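Local coordinates for type IV pilus biogenesis factor PilY1 (Pseudomonas aeruginosa, PDB 3HX6), which primes type IV pilus assembly, supports twitching motility and host-cell adhesion, and binds calcium, which appears essential for regulating pilus retraction, at residues 395-400 with 411-416. The protein carries 3 engineered substitutions. Residues are numbered along the deposited sequence; the frame is centred on the assembly and turned at random.
Sequences QTLDLQ and TIRIAS
Gln400 and Arg413 face each other as a non-hydrogen-bonded pair of the antiparallel hairpin 392-405/408-415. NE and NH2 of Arg413 both donate to Gln400 OE1, each at 2.9 Å. NH2 comes nearly in line with the C=O bond, NE from 24° out of the amide plane. OE1 lies in the guanidinium plane, and the amide is turned only 25° from it. Gln400 CG lies anti to the backbone N (chi1 177°) and the chain runs extended to CD, which carries OE1 to the guanidinium edge. Arg413 NH1 bonds Tyr481 OH and forms a salt bridge with Glu447, while Trp479 makes a cation-pi contact with Arg413. On this face Leu397 CD2 also meets Ala415 CB at 3.8 Å.

On the other face Leu399 and Ile414 run alongside each other in the same direction. Their CD1 atoms are tightly packed at 3.4 Å, and Tyr510 touches both side chains. Asp398 and Leu399 sit opposite the single Ile414, a classic beta bulge. Ile414 O takes Asp398 N at 2.9 Å and, weakly, Leu399 N. Ile414 N returns a bond to Leu399 O.

Thr396 N bonds Ser416 OG at 2.8 Å, and Ser416 N bonds Thr396 O. All three guanidinium nitrogens of Arg413 have partners, probably fixing its rotation.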
loop_
_atom_site.group_PDB
_atom_site.type_symbol
_atom_site.label_atom_id
_atom_site.label_comp_id
_atom_site.label_asym_id
_atom_site.label_seq_id
_atom_site.Cartn_x
_atom_site.Cartn_y
_atom_site.Cartn_z
ATOM N N GLN A 395 -7.511 -6.540 33.259
ATOM C CA GLN A 395 -7.908 -7.358 32.119
ATOM C C GLN A 395 -7.033 -8.593 32.314
ATOM O O GLN A 395 -5.988 -8.523 32.971
ATOM C CB GLN A 395 -7.574 -6.686 30.781
ATOM C CG GLN A 395 -8.221 -5.317 30.537
ATOM C CD GLN A 395 -9.733 -5.366 30.338
ATOM O OE1 GLN A 395 -10.391 -4.321 30.256
ATOM N NE2 GLN A 395 -10.290 -6.570 30.251
ATOM N N THR A 396 -7.450 -9.723 31.762
ATOM C CA THR A 396 -6.671 -10.942 31.911
ATOM C C THR A 396 -6.623 -11.736 30.620
ATOM O O THR A 396 -7.472 -11.573 29.747
ATOM C CB THR A 396 -7.279 -11.856 33.005
ATOM O OG1 THR A 396 -8.689 -11.986 32.782
ATOM C CG2 THR A 396 -7.047 -11.273 34.397
ATOM N N LEU A 397 -5.604 -12.571 30.488
ATOM C CA LEU A 397 -5.505 -13.451 29.338
ATOM C C LEU A 397 -6.165 -14.679 29.946
ATOM O O LEU A 397 -5.616 -15.304 30.852
ATOM C CB LEU A 397 -4.045 -13.702 28.977
ATOM C CG LEU A 397 -3.392 -12.465 28.352
ATOM C CD1 LEU A 397 -1.966 -12.784 27.938
ATOM C CD2 LEU A 397 -4.216 -12.021 27.139
ATOM N N ASP A 398 -7.360 -14.996 29.465
ATOM C CA ASP A 398 -8.138 -16.088 30.028
ATOM C C ASP A 398 -8.066 -17.450 29.387
ATOM O O ASP A 398 -8.515 -18.428 29.979
ATOM C CB ASP A 398 -9.604 -15.671 30.104
ATOM C CG ASP A 398 -9.801 -14.432 30.937
ATOM O OD1 ASP A 398 -8.978 -14.203 31.847
ATOM O OD2 ASP A 398 -10.772 -13.692 30.691
ATOM N N LEU A 399 -7.503 -17.535 28.192
ATOM C CA LEU A 399 -7.457 -18.819 27.533
ATOM C C LEU A 399 -6.407 -18.914 26.441
ATOM O O LEU A 399 -6.200 -17.976 25.672
ATOM C CB LEU A 399 -8.846 -19.114 26.949
ATOM C CG LEU A 399 -9.189 -20.431 26.248
ATOM C CD1 LEU A 399 -8.494 -20.527 24.903
ATOM C CD2 LEU A 399 -8.806 -21.588 27.156
ATOM N N GLN A 400 -5.721 -20.049 26.415
ATOM C CA GLN A 400 -4.749 -20.331 25.380
ATOM C C GLN A 400 -5.241 -21.634 24.794
ATOM O O GLN A 400 -5.556 -22.566 25.531
ATOM C CB GLN A 400 -3.342 -20.539 25.925
ATOM C CG GLN A 400 -2.371 -20.914 24.809
ATOM C CD GLN A 400 -0.934 -20.985 25.268
ATOM O OE1 GLN A 400 -0.421 -20.045 25.868
ATOM N NE2 GLN A 400 -0.272 -22.098 24.974
ATOM N N THR A 411 -1.866 -21.309 17.589
ATOM C CA THR A 411 -2.101 -21.373 19.023
ATOM C C THR A 411 -2.455 -19.920 19.334
ATOM O O THR A 411 -1.699 -19.000 19.016
ATOM C CB THR A 411 -0.848 -21.810 19.818
ATOM O OG1 THR A 411 0.164 -20.806 19.717
ATOM C CG2 THR A 411 -0.307 -23.119 19.273
ATOM N N ILE A 412 -3.618 -19.718 19.935
ATOM C CA ILE A 412 -4.084 -18.378 20.231
ATOM C C ILE A 412 -4.394 -18.161 21.696
ATOM O O ILE A 412 -4.397 -19.093 22.505
ATOM C CB ILE A 412 -5.346 -18.059 19.399
ATOM C CG1 ILE A 412 -6.455 -19.075 19.685
ATOM C CG2 ILE A 412 -5.020 -18.137 17.912
ATOM C CD1 ILE A 412 -7.177 -18.888 20.996
ATOM N N ARG A 413 -4.649 -16.907 22.031
ATOM C CA ARG A 413 -5.010 -16.545 23.383
ATOM C C ARG A 413 -6.193 -15.601 23.300
ATOM O O ARG A 413 -6.317 -14.829 22.346
ATOM C CB ARG A 413 -3.838 -15.880 24.100
ATOM C CG ARG A 413 -2.789 -16.869 24.570
ATOM C CD ARG A 413 -1.625 -16.195 25.285
ATOM N NE ARG A 413 -0.648 -17.183 25.734
ATOM C CZ ARG A 413 0.530 -16.879 26.265
ATOM N NH1 ARG A 413 0.882 -15.608 26.412
ATOM N NH2 ARG A 413 1.352 -17.844 26.656
ATOM N N ILE A 414 -7.082 -15.701 24.278
ATOM C CA ILE A 414 -8.252 -14.839 24.335
ATOM C C ILE A 414 -8.139 -13.998 25.591
ATOM O O ILE A 414 -7.794 -14.500 26.661
ATOM C CB ILE A 414 -9.572 -15.655 24.382
ATOM C CG1 ILE A 414 -9.806 -16.335 23.029
ATOM C CG2 ILE A 414 -10.752 -14.748 24.717
ATOM C CD1 ILE A 414 -9.506 -17.810 23.062
ATOM N N ALA A 415 -8.417 -12.711 25.446
ATOM C CA ALA A 415 -8.342 -11.787 26.562
ATOM C C ALA A 415 -9.743 -11.428 27.022
ATOM O O ALA A 415 -10.706 -11.572 26.271
ATOM C CB ALA A 415 -7.596 -10.521 26.136
ATOM N N SER A 416 -9.842 -10.960 28.261
ATOM C CA SER A 416 -11.112 -10.533 28.834
ATOM C C SER A 416 -11.519 -9.253 28.115
ATOM O O SER A 416 -10.738 -8.694 27.334
ATOM C CB SER A 416 -10.946 -10.248 30.329
ATOM O OG SER A 416 -9.920 -9.290 30.555
#